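Local coordinates for AxyAgu115A (Amphibacillus xylanus NBRC 15112, PDB 6NPS), which is a family GH115 alpha-glucuronidase, a glycoside hydrolase that probably releases glucuronic acid side groups from arabinoglucuronoxylan, at residues Y593-N598 and V654-L659; P532-E537 and G672-S677; Q582-L587 and A611-D616. The protein carries 3 engineered substitutions. All coordinates share one frame; numbering follows the deposited sequence. Where two conformers were deposited one is given.

Contact 1: Y593-N598 and V654-L659; sequences YAAQLN and VLSYVL
At the end of helix 564-596, Ala-595 and Asn-598 face Ser-656 and Val-658 of the segment running past. Val-658 straddles the helix terminus with its two branches. CG1, anti to the backbone N, lies beside the Asn-598 amide, while Val-658 CG2, anti to the carbonyl carbon, presses on the helix backbone 3.5 Å from Ala-595 CA. Ala-595 CB points toward the strand and meets Ser-656 CB at 3.4 Å. Both approaches are tighter than usual for carbon pairs, so a side chain as small as alanine suits this place. Ser-656 OG turns beside its own backbone N, and the touching is left to CB.

Asn-598 crosses Val-658 obliquely and reaches beyond it. Asn-598 ND2 donates to Leu-659 O at 2.9 Å; the N-H...O angle is 159°, and the acceptor lies close to the amide plane, although the donor stands above the carbonyl plane of Leu-659. A water 2.9 Å from Asn-598 OD1 accepts from Leu-659 N, so both ends of the amide are tied to one residue. Asn-598 is also the C-prime residue of a Schellman motif, its N bonded to Ala-595 O at 3.0 Å. The motif needs a positive phi (59° here), which asparagine tolerates well.

Asn-591 ND2 on helix 564-596 holds Ser-656 O, while helix 601-629 covers Val-658 with Ala-602 and binds its N through Asn-603. Strand 655-657 thus lies against both helices, and it pairs antiparallel with a strand of the second subunit, whose Asn-652 binds Asn-598 OD1 and Leu-659 O.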
# COMPACT_ATOMS: atom_id res chain seq x y z
N TYR A 593 4.30 -8.41 4.47
CA TYR A 593 5.12 -7.68 5.43
C TYR A 593 6.60 -8.02 5.24
O TYR A 593 7.47 -7.13 5.29
CB TYR A 593 4.66 -8.02 6.86
CG TYR A 593 5.48 -7.42 7.98
CD1 TYR A 593 5.14 -6.19 8.54
CD2 TYR A 593 6.60 -8.07 8.47
CE1 TYR A 593 5.89 -5.64 9.60
CE2 TYR A 593 7.38 -7.52 9.51
CZ TYR A 593 7.01 -6.30 10.06
OH TYR A 593 7.76 -5.75 11.08
N ALA A 594 6.92 -9.30 5.07
CA ALA A 594 8.31 -9.69 4.84
C ALA A 594 8.82 -9.13 3.52
O ALA A 594 10.00 -8.75 3.41
CB ALA A 594 8.42 -11.21 4.84
N ALA A 595 7.95 -9.02 2.52
CA ALA A 595 8.42 -8.55 1.22
C ALA A 595 8.78 -7.06 1.24
O ALA A 595 9.73 -6.65 0.57
CB ALA A 595 7.38 -8.82 0.14
N GLN A 596 8.08 -6.25 2.03
CA GLN A 596 8.42 -4.83 2.20
C GLN A 596 9.76 -4.64 2.89
O GLN A 596 10.33 -3.53 2.85
CB GLN A 596 7.33 -4.12 3.02
CG GLN A 596 5.99 -4.01 2.25
CD GLN A 596 4.77 -3.80 3.19
OE1 GLN A 596 4.85 -4.00 4.41
NE2 GLN A 596 3.63 -3.42 2.59
N LEU A 597 10.28 -5.68 3.53
CA LEU A 597 11.61 -5.62 4.11
C LEU A 597 12.67 -6.32 3.25
O LEU A 597 13.82 -6.45 3.69
CB LEU A 597 11.59 -6.24 5.53
CG LEU A 597 10.56 -5.63 6.50
CD1 LEU A 597 10.29 -6.50 7.75
CD2 LEU A 597 11.01 -4.23 6.88
N ASN A 598 12.30 -6.74 2.04
CA ASN A 598 13.18 -7.46 1.09
C ASN A 598 13.70 -8.76 1.72
O ASN A 598 14.86 -9.14 1.51
CB ASN A 598 14.37 -6.61 0.64
CG ASN A 598 14.84 -6.89 -0.82
OD1 ASN A 598 14.45 -6.15 -1.70
ND2 ASN A 598 15.64 -7.93 -1.07
N VAL A 654 -2.90 -11.10 -3.35
CA VAL A 654 -1.82 -10.72 -4.25
C VAL A 654 -0.52 -11.19 -3.60
O VAL A 654 -0.27 -10.91 -2.42
CB VAL A 654 -1.80 -9.20 -4.48
CG1 VAL A 654 -0.57 -8.81 -5.35
CG2 VAL A 654 -3.10 -8.73 -5.16
N LEU A 655 0.30 -11.93 -4.34
CA LEU A 655 1.53 -12.49 -3.77
C LEU A 655 2.67 -11.52 -4.00
O LEU A 655 2.80 -10.97 -5.10
CB LEU A 655 1.90 -13.82 -4.43
CG LEU A 655 0.77 -14.85 -4.51
CD1 LEU A 655 1.30 -16.06 -5.23
CD2 LEU A 655 0.36 -15.19 -3.10
N SER A 656 3.53 -11.35 -2.99
CA SER A 656 4.69 -10.49 -3.14
C SER A 656 5.92 -11.38 -3.21
O SER A 656 6.05 -12.29 -2.38
CB SER A 656 4.83 -9.53 -1.97
OG SER A 656 3.75 -8.60 -1.91
N TYR A 657 6.79 -11.14 -4.17
CA TYR A 657 8.06 -11.85 -4.25
C TYR A 657 9.22 -10.88 -4.17
O TYR A 657 9.16 -9.76 -4.67
CB TYR A 657 8.20 -12.67 -5.54
CG TYR A 657 7.35 -13.91 -5.53
CD1 TYR A 657 6.01 -13.86 -5.95
CD2 TYR A 657 7.87 -15.13 -5.13
CE1 TYR A 657 5.22 -14.99 -5.98
CE2 TYR A 657 7.07 -16.29 -5.15
CZ TYR A 657 5.74 -16.20 -5.58
OH TYR A 657 4.92 -17.29 -5.62
N VAL A 658 10.31 -11.33 -3.56
CA VAL A 658 11.46 -10.46 -3.28
C VAL A 658 12.59 -10.82 -4.23
O VAL A 658 12.74 -11.99 -4.60
CB VAL A 658 11.83 -10.65 -1.80
CG1 VAL A 658 13.22 -10.25 -1.50
CG2 VAL A 658 10.80 -9.89 -0.92
N LEU A 659 13.36 -9.82 -4.64
CA LEU A 659 14.58 -10.03 -5.40
C LEU A 659 15.75 -9.74 -4.45
O LEU A 659 15.82 -8.63 -3.88
CB LEU A 659 14.63 -9.11 -6.63
CG LEU A 659 13.44 -9.33 -7.61
CD1 LEU A 659 13.32 -8.23 -8.69
CD2 LEU A 659 13.58 -10.69 -8.26
O HOH W 1 12.61 -7.17 -3.65

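Contact 2: P532-E537 and G672-S677; sequences PVNYHE and GTELRS
The five-residue loop of the beta-hairpin formed by strands 666-670 and 676-677 docks here on the loop that leads into helix 537-558. Gly-672 sits at the centre. Gly-672 O accepts from Tyr-535 N at 3.0 Å, a moderately bent bond (143° at the hydrogen) with the donor above the carbonyl plane; water 3 donates to the same oxygen, and Asn-534 CA adds a CA-H...O contact. In return Gly-672 CA points a hydrogen at Val-533 O. Gly-672 CA also lies over one face of the His-536 ring, 3.7 Å from its centroid, in a CH-pi contact. A beta carbon here would run into His-536 NE2 and, at this positive phi (84°), also jam against the preceding carbonyl O, so glycine suits the place.

Val-533 CG2, in the crowded position between backbone N and carbonyl carbon, packs on Thr-673 O at 3.3 Å and on Glu-674 CG at 3.7 Å. Asn-534 crosses Glu-674 obliquely, its amide nearly perpendicular to the carboxylate. Asn-534 OD1 takes a short bond of 2.5 Å from water 2, which in turn accepts from Glu-674 N, while ND2 is held by Asn-955 O; the amide thereby links hairpin and C-terminal region. Tyr-535 OH likewise bonds to Ala-954 O.

Thr-673 turns away from the loop, and its OG1 accepts from Leu-675 N at 3.1 Å while also bonding to Ile-670 O. Such a hydroxyl grip two residues on is an ST turn, which here shapes the hairpin, whereas His-536 opposite Gly-672 occupies the N-cap position of helix 537-558.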
# COMPACT_ATOMS: atom_id res chain seq x y z
N PRO A 532 0.31 -8.40 10.98
CA PRO A 532 1.28 -9.45 10.64
C PRO A 532 2.22 -9.82 11.79
O PRO A 532 2.64 -10.98 11.85
CB PRO A 532 2.07 -8.85 9.46
CG PRO A 532 1.27 -7.78 8.98
CD PRO A 532 0.44 -7.23 10.12
N VAL A 533 2.57 -8.89 12.69
CA VAL A 533 3.53 -9.19 13.76
C VAL A 533 3.06 -8.83 15.18
O VAL A 533 3.42 -9.52 16.14
CB VAL A 533 4.91 -8.53 13.50
CG1 VAL A 533 5.61 -9.10 12.25
CG2 VAL A 533 4.85 -6.99 13.44
N ASN A 534 2.29 -7.74 15.36
CA ASN A 534 2.09 -7.19 16.71
C ASN A 534 1.36 -8.16 17.62
O ASN A 534 0.38 -8.79 17.21
CB ASN A 534 1.30 -5.88 16.64
CG ASN A 534 2.12 -4.74 16.09
OD1 ASN A 534 3.36 -4.72 16.21
ND2 ASN A 534 1.44 -3.76 15.55
N TYR A 535 1.87 -8.29 18.87
CA TYR A 535 1.36 -9.13 19.96
C TYR A 535 1.32 -10.60 19.60
O TYR A 535 0.62 -11.37 20.24
CB TYR A 535 -0.05 -8.66 20.45
CG TYR A 535 -0.12 -7.18 20.71
CD1 TYR A 535 0.52 -6.61 21.83
CD2 TYR A 535 -0.78 -6.33 19.84
CE1 TYR A 535 0.49 -5.21 22.05
CE2 TYR A 535 -0.83 -4.97 20.05
CZ TYR A 535 -0.19 -4.42 21.15
OH TYR A 535 -0.26 -3.06 21.34
N HIS A 536 2.00 -11.03 18.53
CA HIS A 536 1.95 -12.43 18.09
C HIS A 536 0.54 -12.87 17.69
O HIS A 536 0.24 -14.07 17.72
CB HIS A 536 2.47 -13.42 19.15
CG HIS A 536 3.79 -13.04 19.76
ND1 HIS A 536 5.00 -13.39 19.19
CD2 HIS A 536 4.10 -12.35 20.89
CE1 HIS A 536 5.99 -12.93 19.94
NE2 HIS A 536 5.47 -12.30 20.98
N GLU A 537 -0.36 -11.95 17.32
CA GLU A 537 -1.74 -12.39 17.09
C GLU A 537 -1.82 -13.27 15.84
O GLU A 537 -2.50 -14.30 15.87
CB GLU A 537 -2.74 -11.21 17.07
CG GLU A 537 -2.70 -10.19 15.91
CD GLU A 537 -3.81 -9.08 16.01
OE1 GLU A 537 -4.47 -8.95 17.09
OE2 GLU A 537 -3.99 -8.32 15.02
N GLY A 672 7.14 -10.34 17.84
CA GLY A 672 5.94 -9.76 18.39
C GLY A 672 5.77 -8.26 18.21
O GLY A 672 4.81 -7.70 18.75
N THR A 673 6.68 -7.60 17.48
CA THR A 673 6.69 -6.14 17.30
C THR A 673 7.16 -5.80 15.89
O THR A 673 7.65 -6.66 15.15
CB THR A 673 7.66 -5.42 18.27
OG1 THR A 673 8.99 -5.61 17.80
CG2 THR A 673 7.58 -5.96 19.73
N GLU A 674 7.08 -4.52 15.52
CA GLU A 674 7.63 -4.03 14.26
C GLU A 674 9.05 -3.52 14.39
O GLU A 674 9.59 -2.97 13.42
CB GLU A 674 6.76 -2.88 13.71
CG GLU A 674 5.32 -3.33 13.47
CD GLU A 674 4.42 -2.21 12.95
OE1 GLU A 674 3.94 -1.37 13.75
OE2 GLU A 674 4.17 -2.19 11.73
N LEU A 675 9.66 -3.66 15.55
CA LEU A 675 11.00 -3.13 15.77
C LEU A 675 12.03 -3.94 14.99
O LEU A 675 12.12 -5.15 15.15
CB LEU A 675 11.34 -3.17 17.26
CG LEU A 675 10.47 -2.28 18.16
CD1 LEU A 675 10.59 -2.77 19.59
CD2 LEU A 675 10.90 -0.83 18.03
N ARG A 676 12.86 -3.26 14.19
CA ARG A 676 13.80 -4.01 13.36
C ARG A 676 14.98 -3.12 13.00
O ARG A 676 14.90 -1.89 13.07
CB ARG A 676 13.11 -4.56 12.09
CG ARG A 676 12.72 -3.47 11.05
CD ARG A 676 11.31 -3.71 10.59
NE ARG A 676 10.80 -2.53 9.95
CZ ARG A 676 9.52 -2.20 9.87
NH1 ARG A 676 8.60 -3.00 10.39
NH2 ARG A 676 9.18 -1.09 9.23
N SER A 677 16.07 -3.76 12.59
CA SER A 677 17.21 -2.93 12.25
C SER A 677 18.20 -3.75 11.43
O SER A 677 18.39 -4.94 11.69
CB SER A 677 17.92 -2.40 13.51
OG SER A 677 19.16 -1.77 13.18
O HOH W 2 5.16 -3.15 17.10
O HOH W 3 3.57 -5.18 19.58

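Contact 3: Q582-L587 and A611-D616; sequences QKMWLL and ACLKRD
Cys-612 is the first residue of 611-616 to meet the facing helix, and it sits deepest in the contact. Cys-612 CB lies 3.5 Å from Met-584 CB, tighter than usual for two carbons, at the point where the backbones come nearest. A small residue suits such close quarters. Cys-612 SG stands anti to its own carbonyl carbon, beside the backbone N, and so turns to one flank, where it touches Lys-583 CG at 4.0 Å and Leu-587 CD1 at 4.1 Å. The lysine chain runs fully extended past the sulfur, offering its methylenes, while its NZ makes a long, weak ion pair with Asp-546.

Leu-613, next along, reaches round to the other part of Met-584. Leu-613 CD1 meets Met-584 SD at 3.7 Å, and the two chains cross obliquely. Met-584 runs extended as far as the sulfur and then bends (chi3 74°), which carries CE over one face of Trp-585, 3.6 Å above the ring plane and offset toward the rim. The unbranched thioether thus touches Leu-613 through its sulfur and the indole through its terminal methyl. With Leu-613 the contact ends.

The contact joins helices 564-596 and 601-629 as an antiparallel hairpin, with local axes 9.2 Å apart and a crossing angle of -162°. Helix 537-558 packs on the first of them through Leu-542 and Leu-541, and Leu-659 of the second subunit lies on Leu-613.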
# COMPACT_ATOMS: atom_id res chain seq x y z
N GLN A 582 -8.90 -18.64 6.40
CA GLN A 582 -8.25 -17.75 7.37
C GLN A 582 -6.73 -17.86 7.24
O GLN A 582 -6.03 -16.84 7.16
CB GLN A 582 -8.67 -18.11 8.79
CG GLN A 582 -10.16 -18.02 9.08
CD GLN A 582 -10.58 -16.63 9.48
OE1 GLN A 582 -9.79 -15.88 10.05
NE2 GLN A 582 -11.83 -16.27 9.18
N LYS A 583 -6.21 -19.09 7.18
CA LYS A 583 -4.77 -19.31 7.09
C LYS A 583 -4.18 -18.64 5.86
O LYS A 583 -3.11 -18.03 5.92
CB LYS A 583 -4.51 -20.80 7.07
CG LYS A 583 -3.06 -21.22 6.82
CD LYS A 583 -3.02 -22.77 6.85
CE LYS A 583 -1.65 -23.35 6.50
NZ LYS A 583 -1.88 -24.83 6.25
N MET A 584 -4.86 -18.78 4.73
CA MET A 584 -4.40 -18.19 3.48
C MET A 584 -4.16 -16.71 3.64
O MET A 584 -3.12 -16.19 3.22
CB MET A 584 -5.44 -18.42 2.38
CG MET A 584 -5.03 -17.77 1.05
SD MET A 584 -6.34 -18.07 -0.20
CE MET A 584 -7.61 -16.95 0.37
N TRP A 585 -5.12 -16.01 4.23
CA TRP A 585 -5.00 -14.56 4.38
C TRP A 585 -3.96 -14.17 5.42
O TRP A 585 -3.31 -13.13 5.28
CB TRP A 585 -6.35 -13.97 4.75
CG TRP A 585 -7.30 -13.91 3.57
CD1 TRP A 585 -8.49 -14.56 3.44
CD2 TRP A 585 -7.14 -13.12 2.39
NE1 TRP A 585 -9.09 -14.22 2.24
CE2 TRP A 585 -8.27 -13.34 1.57
CE3 TRP A 585 -6.13 -12.23 1.94
CZ2 TRP A 585 -8.45 -12.72 0.33
CZ3 TRP A 585 -6.29 -11.62 0.71
CH2 TRP A 585 -7.46 -11.86 -0.09
N LEU A 586 -3.88 -14.91 6.53
CA LEU A 586 -2.88 -14.65 7.55
C LEU A 586 -1.47 -14.84 6.99
O LEU A 586 -0.59 -14.01 7.25
CB LEU A 586 -3.12 -15.56 8.75
CG LEU A 586 -4.41 -15.26 9.52
CD1 LEU A 586 -4.64 -16.40 10.50
CD2 LEU A 586 -4.30 -13.98 10.23
N LEU A 587 -1.24 -15.91 6.23
CA LEU A 587 0.04 -16.08 5.53
C LEU A 587 0.30 -14.98 4.52
O LEU A 587 1.45 -14.57 4.31
CB LEU A 587 0.09 -17.46 4.83
CG LEU A 587 0.12 -18.66 5.76
CD1 LEU A 587 -0.12 -19.90 4.95
CD2 LEU A 587 1.55 -18.81 6.51
N ALA A 611 -0.79 -22.36 -2.20
CA ALA A 611 -1.26 -23.73 -1.91
C ALA A 611 -2.58 -23.72 -1.15
O ALA A 611 -3.40 -24.63 -1.34
CB ALA A 611 -0.21 -24.49 -1.11
N CYS A 612 -2.78 -22.76 -0.24
CA CYS A 612 -4.08 -22.60 0.42
C CYS A 612 -5.18 -22.33 -0.57
O CYS A 612 -6.31 -22.86 -0.46
CB CYS A 612 -4.02 -21.46 1.45
SG CYS A 612 -3.10 -21.91 2.92
N LEU A 613 -4.91 -21.46 -1.54
CA LEU A 613 -5.95 -21.17 -2.52
C LEU A 613 -6.32 -22.42 -3.33
O LEU A 613 -7.49 -22.66 -3.64
CB LEU A 613 -5.49 -20.04 -3.44
CG LEU A 613 -6.59 -19.56 -4.38
CD1 LEU A 613 -7.70 -18.93 -3.54
CD2 LEU A 613 -6.04 -18.54 -5.35
N LYS A 614 -5.32 -23.21 -3.70
CA LYS A 614 -5.59 -24.47 -4.38
C LYS A 614 -6.42 -25.41 -3.51
O LYS A 614 -7.36 -26.08 -4.00
CB LYS A 614 -4.28 -25.13 -4.76
CG LYS A 614 -4.38 -26.43 -5.53
CD LYS A 614 -3.01 -26.76 -6.14
CE LYS A 614 -2.86 -28.24 -6.48
NZ LYS A 614 -1.64 -28.89 -5.88
N ARG A 615 -6.11 -25.49 -2.21
CA ARG A 615 -6.86 -26.38 -1.33
C ARG A 615 -8.31 -25.92 -1.19
O ARG A 615 -9.21 -26.76 -1.03
CB ARG A 615 -6.16 -26.48 0.03
CG ARG A 615 -6.94 -27.25 1.09
CD ARG A 615 -6.65 -28.76 1.06
NE ARG A 615 -7.30 -29.41 2.19
CZ ARG A 615 -8.13 -30.45 2.11
NH1 ARG A 615 -8.24 -31.15 1.01
NH2 ARG A 615 -8.83 -30.79 3.16
N ASP A 616 -8.57 -24.62 -1.26
CA ASP A 616 -9.96 -24.14 -1.19
C ASP A 616 -10.80 -24.69 -2.35
O ASP A 616 -11.96 -25.07 -2.16
CB ASP A 616 -10.00 -22.60 -1.21
CG ASP A 616 -11.43 -22.05 -1.34
OD1 ASP A 616 -12.09 -21.86 -0.29
OD2 ASP A 616 -11.89 -21.82 -2.48

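How the contacts relate
All three contacts belong to one helical region and the beta structure that follows it. Contacts 1 and 3 share helix 564-596 with centres about 17 Å apart: contact 3 pairs it with helix 601-629, and contact 1 closes its end with the strand after that helix. Contacts 1 and 2, centres about 16 Å apart, touch directly: Tyr-593 packs on Val-533 and Glu-674 and makes a weak hydrogen bond to Arg-676, which also lies against Leu-597. Contact 2 encloses the other two along the chain. A glycerol, probably from crystallisation, lies about 5 Å from the Val-533 side chain.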